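PDB 4MAD: beta-galactosidase, which probably hydrolyses terminal non-reducing beta-D-galactose residues in beta-D-galactosides, as a member of glycosyl hydrolase family 35. Local coordinates for residues 37-40 and 41-44; 73-76 and 77-80; 148-151 and 152-155. All coordinates share one frame; numbering follows the deposited sequence.

Overall arrangement
All three contacts are local and lie in the (beta/alpha)8 barrel that forms the catalytic part of the chain. Contact 1 sits deepest, at the C-terminal side of strand 34-38, and the side chain of H39 there is about 8 Å from that of E247, the predicted nucleophile, and about 12 Å from that of E171, the predicted proton donor. Contact 2, a surface turn after helix 69-72, and contact 3, the end of helix 135-152, are both away from these sites. Centre to centre, contact 2 lies about 20 Å and contact 3 about 19 Å from contact 1, while contacts 2 and 3 are about 17 Å apart. No two of them touch.

Contact 1 (37-40 and 41-44); sequences AMHY and FRTV
H39, Y40 and F41 bring three rings together in the stretch that follows strand 34-38, at a short 3-10 turn. Among the aromatic contacts, CB of H39 rests over the middle of one face of F41, 3.8 Å from the ring centroid and 13° off the normal, a CH-pi contact. The imidazole itself lies nearly parallel to the F41 ring but is slid so far along that the two barely overlap. Against Y40, F41 turns its edge: the planes stand at 88°, a T-shaped pair in which CD2 of F41 points at the phenol face, 3.7 Å from CZ of Y40. F41 can serve both neighbours because its CG is wedged between backbone N and carbonyl carbon (chi1 45°), and a flat phenylalanine offers a face to one and an edge to the other. W113 also meets F41, and the Y40 hydroxyl is bonded to H72 and to the backbone of A68.

The polar contacts centre on the carbonyl of H39. R42 N donates to H39 O over 3.0 Å, from well above the carbonyl plane, closing the turn. A water donates to O of H39 (2.7 Å) and is bonded to OG1 of T43 (2.6 Å), which is also bonded to H288. The long R42 side chain runs alongside H39 to N292 and the backbone of A111, while Y313 makes a cation-pi contact with it.

Apolar packing is slighter: the extended M38 chain reaches T43, CE to CB 4.2 Å.

The cluster occupies the C-terminal end of the first barrel strand and the loop after it, the side on which the active site of a (beta/alpha)8 barrel lies; H39 is accordingly near E247, the predicted nucleophile.

Contact 2 (73-76 and 77-80); sequences EPEE and GQFV
E73 and F79 lie side by side, their side chains pointing the same way, with carboxylate and ring planes 31° apart. CE1 of F79 lies beside the carboxylate, 3.6 Å from CD of E73. With CG anti to the backbone N and the chain extended beyond it, E73 reaches across the turn and sets OE1 2.9 Å from the amide N of G77. That bond is nearly straight, at 175°, and uses the anti lone pair of OE1; OE2 takes a hydrogen bond from W69. Glutamate has the length for this span and the two acceptors to hold both donors.

E75 and Q78 run alongside each other in the same sense, their carboxylate and amide planes only 13° apart. The touch comes from carbon, CG of E75 lying 3.5 Å from OE1 of Q78, while the E75 carboxylate finds its partner in Y120. In the backbone of the same two residues, Q78 N donates to E75 O over 2.9 Å.

P74 and V80 instead cross at about a right angle, CG to CG2 3.9 Å, a small apolar patch beside the polar turn. E76, extended from the corner, forms a salt bridge with K140 of helix 135-152, and F79 packs on V147 of that helix.

At G77 the backbone has a positive phi, and a CB would be jammed against the carbonyl oxygen of E76, which explains the glycine. The type II beta turn from E75 to Q78, with glycine at its third position, is the textbook form of this motif; here it reverses the loop between helix 69-72 and helix 87-97, and the carboxylate of E73, two residues before the turn, fastens it through the amide of G77.

Contact 3 (148-151 and 152-155); sequences LFER and LRPL
L148 and L152, one helical turn apart, meet on the buried side of helix 135-152, where CG of L148 lies 4.0 Å from CD1 of L152. CD1 of L152 also sits over one face of the F149 ring, 4.2 Å from CD1 of F149, so one branch of L152 touches both L148 and F149. Branched and aromatic side chains suit this face: I91 of helix 87-97 packs on L152, and L166 of strand 163-167 on F149.

Among the backbone bonds, L152 N to L148 O is a regular helical one of 3.1 Å. The next, R153 N to F149 O, is short but bent to 118° and weak. P154 has no amide hydrogen to continue the series, and its CD packs 3.3 Å from O of R151. L155 N then donates to L152 O (2.8 Å), an i to i+3 bond.

The guanidinium of R153 folds back, its chain bent at chi3 (-78°), and lays one face over O of F149, its CZ 3.8 Å away, while NH2 bonds to the backbone O of R192. Cut back to an alanine, this position would probably leave the R192 carbonyl without its guanidinium donor and O of F149 without the flat group lying over it.

The alpha-helix thus passes into a 3-10 turn at 153-155, ahead of strand 163-167, fourth in order round the TIM barrel.

Contact 1 (37-40 and 41-44)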
loop_
_atom_site.group_PDB
_atom_site.type_symbol
_atom_site.label_atom_id
_atom_site.label_comp_id
_atom_site.label_asym_id
_atom_site.label_seq_id
_atom_site.Cartn_x
_atom_site.Cartn_y
_atom_site.Cartn_z
ATOM N N ALA A 37 -10.888 11.094 -0.558
ATOM C CA ALA A 37 -10.189 9.882 -0.975
ATOM C C ALA A 37 -10.443 8.681 -0.058
ATOM O O ALA A 37 -10.285 8.759 1.124
ATOM C CB ALA A 37 -8.743 10.131 -1.081
ATOM N N MET A 38 -10.888 7.605 -0.677
ATOM C CA MET A 38 -10.988 6.332 -0.043
ATOM C C MET A 38 -10.616 5.237 -1.044
ATOM O O MET A 38 -11.111 5.213 -2.106
ATOM C CB MET A 38 -12.391 6.083 0.475
ATOM C CG MET A 38 -12.580 4.745 1.036
ATOM S SD MET A 38 -14.278 4.382 1.579
ATOM C CE MET A 38 -14.087 2.666 1.970
ATOM N N HIS A 39 -9.747 4.349 -0.649
ATOM C CA HIS A 39 -9.288 3.303 -1.547
ATOM C C HIS A 39 -9.978 1.978 -1.275
ATOM O O HIS A 39 -9.911 1.476 -0.200
ATOM C CB HIS A 39 -7.814 3.097 -1.324
ATOM C CG HIS A 39 -6.983 4.294 -1.596
ATOM N ND1 HIS A 39 -7.440 5.372 -2.307
ATOM C CD2 HIS A 39 -5.726 4.604 -1.211
ATOM C CE1 HIS A 39 -6.492 6.282 -2.369
ATOM N NE2 HIS A 39 -5.457 5.848 -1.687
ATOM N N TYR A 40 -10.616 1.406 -2.267
ATOM C CA TYR A 40 -11.376 0.206 -2.011
ATOM C C TYR A 40 -10.463 -0.864 -1.408
ATOM O O TYR A 40 -10.889 -1.667 -0.658
ATOM C CB TYR A 40 -12.095 -0.319 -3.262
ATOM C CG TYR A 40 -11.201 -0.507 -4.422
ATOM C CD1 TYR A 40 -10.735 -1.736 -4.753
ATOM C CD2 TYR A 40 -10.837 0.533 -5.175
ATOM C CE1 TYR A 40 -9.861 -1.906 -5.796
ATOM C CE2 TYR A 40 -9.979 0.376 -6.245
ATOM C CZ TYR A 40 -9.466 -0.856 -6.545
ATOM O OH TYR A 40 -8.620 -1.027 -7.574
ATOM N N PHE A 41 -9.203 -0.825 -1.794
ATOM C CA PHE A 41 -8.270 -1.915 -1.521
ATOM C C PHE A 41 -7.714 -1.841 -0.137
ATOM O O PHE A 41 -6.954 -2.668 0.252
ATOM C CB PHE A 41 -7.185 -2.013 -2.555
ATOM C CG PHE A 41 -6.547 -0.703 -2.947
ATOM C CD1 PHE A 41 -5.441 -0.251 -2.287
ATOM C CD2 PHE A 41 -7.041 0.061 -3.975
ATOM C CE1 PHE A 41 -4.839 0.860 -2.686
ATOM C CE2 PHE A 41 -6.439 1.187 -4.331
ATOM C CZ PHE A 41 -5.346 1.586 -3.680
ATOM N N ARG A 42 -8.144 -0.831 0.578
ATOM C CA ARG A 42 -7.667 -0.593 1.919
ATOM C C ARG A 42 -8.697 -0.799 3.058
ATOM O O ARG A 42 -8.385 -0.595 4.163
ATOM C CB ARG A 42 -7.008 0.760 1.994
ATOM C CG ARG A 42 -5.624 0.749 1.421
ATOM C CD ARG A 42 -4.978 2.106 1.331
ATOM N NE ARG A 42 -3.538 2.060 1.372
ATOM C CZ ARG A 42 -2.713 2.756 0.602
ATOM N NH1 ARG A 42 -3.188 3.602 -0.270
ATOM N NH2 ARG A 42 -1.412 2.633 0.767
ATOM N N THR A 43 -9.919 -1.207 2.720
ATOM C CA THR A 43 -10.932 -1.527 3.706
ATOM C C THR A 43 -11.653 -2.812 3.284
ATOM O O THR A 43 -11.880 -2.990 2.169
ATOM C CB THR A 43 -11.893 -0.354 3.868
ATOM O OG1 THR A 43 -11.187 0.736 4.438
ATOM C CG2 THR A 43 -13.074 -0.743 4.703
ATOM N N VAL A 44 -11.983 -3.680 4.202
ATOM C CA VAL A 44 -12.674 -4.910 3.796
ATOM C C VAL A 44 -14.037 -4.564 3.198
ATOM O O VAL A 44 -14.658 -3.658 3.648
ATOM C CB VAL A 44 -12.899 -5.905 4.974
ATOM C CG1 VAL A 44 -11.596 -6.497 5.415
ATOM C CG2 VAL A 44 -13.613 -5.225 6.109
HETATM O O HOH W 1 -10.493 2.221 2.380
#

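Contact 2 (73-76 and 77-80)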
loop_
_atom_site.group_PDB
_atom_site.type_symbol
_atom_site.label_atom_id
_atom_site.label_comp_id
_atom_site.label_asym_id
_atom_site.label_seq_id
_atom_site.Cartn_x
_atom_site.Cartn_y
_atom_site.Cartn_z
ATOM N N GLU A 73 -4.035 -7.582 -11.495
ATOM C CA GLU A 73 -3.240 -8.455 -12.348
ATOM C C GLU A 73 -2.011 -8.943 -11.602
ATOM O O GLU A 73 -0.949 -8.610 -11.950
ATOM C CB GLU A 73 -2.812 -7.765 -13.654
ATOM C CG GLU A 73 -2.562 -8.740 -14.763
ATOM C CD GLU A 73 -2.191 -8.143 -16.099
ATOM O OE1 GLU A 73 -1.913 -8.945 -16.975
ATOM O OE2 GLU A 73 -2.196 -6.930 -16.242
ATOM N N PRO A 74 -2.241 -9.726 -10.574
ATOM C CA PRO A 74 -1.179 -10.217 -9.695
ATOM C C PRO A 74 -0.163 -11.072 -10.421
ATOM O O PRO A 74 0.965 -11.094 -10.078
ATOM C CB PRO A 74 -1.919 -11.005 -8.639
ATOM C CG PRO A 74 -3.208 -11.322 -9.232
ATOM C CD PRO A 74 -3.553 -10.216 -10.160
ATOM N N GLU A 75 -0.632 -11.775 -11.424
ATOM C CA GLU A 75 0.230 -12.430 -12.353
ATOM C C GLU A 75 -0.222 -12.067 -13.752
ATOM O O GLU A 75 -1.375 -11.938 -13.998
ATOM C CB GLU A 75 0.209 -13.949 -12.185
ATOM C CG GLU A 75 0.329 -14.470 -10.818
ATOM C CD GLU A 75 1.700 -14.292 -10.272
ATOM O OE1 GLU A 75 2.592 -14.144 -11.056
ATOM O OE2 GLU A 75 1.829 -14.273 -9.079
ATOM N N GLU A 76 0.765 -12.081 -14.637
ATOM C CA GLU A 76 0.300 -11.572 -15.889
ATOM C C GLU A 76 -0.779 -12.414 -16.524
ATOM O O GLU A 76 -0.605 -13.554 -16.774
ATOM C CB GLU A 76 1.474 -11.434 -16.860
ATOM C CG GLU A 76 1.100 -10.831 -18.205
ATOM C CD GLU A 76 2.299 -10.665 -19.121
ATOM O OE1 GLU A 76 3.414 -11.057 -18.719
ATOM O OE2 GLU A 76 2.124 -10.141 -20.241
ATOM N N GLY A 77 -1.785 -11.853 -17.004
ATOM C CA GLY A 77 -2.883 -12.504 -17.638
ATOM C C GLY A 77 -3.888 -13.092 -16.696
ATOM O O GLY A 77 -4.853 -13.660 -17.133
ATOM N N GLN A 78 -3.646 -12.973 -15.408
ATOM C CA GLN A 78 -4.593 -13.434 -14.416
ATOM C C GLN A 78 -5.262 -12.265 -13.775
ATOM O O GLN A 78 -4.660 -11.595 -13.034
ATOM C CB GLN A 78 -3.870 -14.165 -13.313
ATOM C CG GLN A 78 -4.763 -14.855 -12.377
ATOM C CD GLN A 78 -4.236 -15.030 -10.951
ATOM O OE1 GLN A 78 -3.060 -15.153 -10.716
ATOM N NE2 GLN A 78 -5.154 -15.090 -10.008
ATOM N N PHE A 79 -6.526 -12.055 -14.069
ATOM C CA PHE A 79 -7.216 -10.864 -13.668
ATOM C C PHE A 79 -8.115 -11.111 -12.486
ATOM O O PHE A 79 -8.792 -12.060 -12.456
ATOM C CB PHE A 79 -7.978 -10.302 -14.846
ATOM C CG PHE A 79 -7.103 -9.789 -15.906
ATOM C CD1 PHE A 79 -6.498 -8.593 -15.781
ATOM C CD2 PHE A 79 -6.831 -10.529 -17.000
ATOM C CE1 PHE A 79 -5.697 -8.140 -16.728
ATOM C CE2 PHE A 79 -6.021 -10.062 -17.932
ATOM C CZ PHE A 79 -5.456 -8.876 -17.794
ATOM N N VAL A 80 -8.075 -10.244 -11.502
ATOM C CA VAL A 80 -8.796 -10.438 -10.261
ATOM C C VAL A 80 -9.683 -9.241 -9.910
ATOM O O VAL A 80 -9.220 -8.173 -9.730
ATOM C CB VAL A 80 -7.824 -10.686 -9.079
ATOM C CG1 VAL A 80 -8.552 -10.734 -7.809
ATOM C CG2 VAL A 80 -7.065 -11.972 -9.272
#

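Contact 3 (148-151 and 152-155)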
loop_
_atom_site.group_PDB
_atom_site.type_symbol
_atom_site.label_atom_id
_atom_site.label_comp_id
_atom_site.label_asym_id
_atom_site.label_seq_id
_atom_site.Cartn_x
_atom_site.Cartn_y
_atom_site.Cartn_z
ATOM N N LEU A 148 -9.496 -3.571 -17.543
ATOM C CA LEU A 148 -10.032 -2.720 -16.521
ATOM C C LEU A 148 -11.167 -1.836 -17.004
ATOM O O LEU A 148 -12.139 -1.745 -16.379
ATOM C CB LEU A 148 -8.945 -1.818 -15.970
ATOM C CG LEU A 148 -9.432 -0.744 -15.024
ATOM C CD1 LEU A 148 -9.870 -1.348 -13.764
ATOM C CD2 LEU A 148 -8.401 0.352 -14.779
ATOM N N PHE A 149 -11.011 -1.193 -18.139
ATOM C CA PHE A 149 -12.020 -0.289 -18.646
ATOM C C PHE A 149 -13.359 -0.949 -19.053
ATOM O O PHE A 149 -14.398 -0.365 -19.023
ATOM C CB PHE A 149 -11.453 0.679 -19.656
ATOM C CG PHE A 149 -10.687 1.781 -19.021
ATOM C CD1 PHE A 149 -11.299 2.898 -18.589
ATOM C CD2 PHE A 149 -9.361 1.633 -18.787
ATOM C CE1 PHE A 149 -10.592 3.852 -18.021
ATOM C CE2 PHE A 149 -8.654 2.616 -18.181
ATOM C CZ PHE A 149 -9.263 3.706 -17.799
ATOM N N GLU A 150 -13.229 -2.191 -19.428
ATOM C CA GLU A 150 -14.355 -3.008 -19.750
ATOM C C GLU A 150 -15.222 -3.172 -18.521
ATOM O O GLU A 150 -16.379 -3.215 -18.632
ATOM C CB GLU A 150 -13.912 -4.356 -20.293
ATOM C CG GLU A 150 -15.007 -5.123 -20.915
ATOM C CD GLU A 150 -14.581 -6.490 -21.461
ATOM O OE1 GLU A 150 -13.639 -6.574 -22.245
ATOM O OE2 GLU A 150 -15.220 -7.498 -21.109
ATOM N N ARG A 151 -14.616 -3.340 -17.366
ATOM C CA ARG A 151 -15.326 -3.392 -16.130
ATOM C C ARG A 151 -15.913 -2.057 -15.709
ATOM O O ARG A 151 -16.982 -2.008 -15.210
ATOM C CB ARG A 151 -14.493 -3.967 -14.992
ATOM C CG ARG A 151 -13.775 -5.259 -15.265
ATOM C CD ARG A 151 -14.607 -6.439 -15.483
ATOM N NE ARG A 151 -13.810 -7.596 -15.824
ATOM C CZ ARG A 151 -13.596 -8.601 -15.009
ATOM N NH1 ARG A 151 -14.136 -8.630 -13.818
ATOM N NH2 ARG A 151 -12.892 -9.605 -15.424
ATOM N N LEU A 152 -15.152 -1.001 -15.857
ATOM C CA LEU A 152 -15.572 0.331 -15.540
ATOM C C LEU A 152 -16.620 0.929 -16.480
ATOM O O LEU A 152 -17.304 1.836 -16.127
ATOM C CB LEU A 152 -14.401 1.283 -15.437
ATOM C CG LEU A 152 -13.293 0.980 -14.461
ATOM C CD1 LEU A 152 -12.236 2.025 -14.556
ATOM C CD2 LEU A 152 -13.844 0.935 -13.088
ATOM N N ARG A 153 -16.710 0.442 -17.694
ATOM C CA ARG A 153 -17.442 1.143 -18.708
ATOM C C ARG A 153 -18.930 1.385 -18.350
ATOM O O ARG A 153 -19.416 2.458 -18.499
ATOM C CB ARG A 153 -17.315 0.413 -20.033
ATOM C CG ARG A 153 -17.642 1.233 -21.205
ATOM C CD ARG A 153 -17.112 0.588 -22.477
ATOM N NE ARG A 153 -15.690 0.825 -22.615
ATOM C CZ ARG A 153 -14.741 -0.084 -22.830
ATOM N NH1 ARG A 153 -14.989 -1.359 -22.956
ATOM N NH2 ARG A 153 -13.514 0.325 -22.889
ATOM N N PRO A 154 -19.586 0.403 -17.783
ATOM C CA PRO A 154 -20.982 0.538 -17.398
ATOM C C PRO A 154 -21.135 1.609 -16.337
ATOM O O PRO A 154 -22.234 2.054 -16.109
ATOM C CB PRO A 154 -21.278 -0.787 -16.766
ATOM C CG PRO A 154 -20.395 -1.659 -17.318
ATOM C CD PRO A 154 -19.128 -0.940 -17.493
ATOM N N LEU A 155 -20.049 1.951 -15.665
ATOM C CA LEU A 155 -20.092 2.871 -14.531
ATOM C C LEU A 155 -19.799 4.331 -14.836
ATOM O O LEU A 155 -19.941 5.182 -13.996
ATOM C CB LEU A 155 -19.233 2.355 -13.391
ATOM C CG LEU A 155 -19.597 1.021 -12.775
ATOM C CD1 LEU A 155 -18.480 0.569 -11.936
ATOM C CD2 LEU A 155 -20.911 1.094 -12.019
#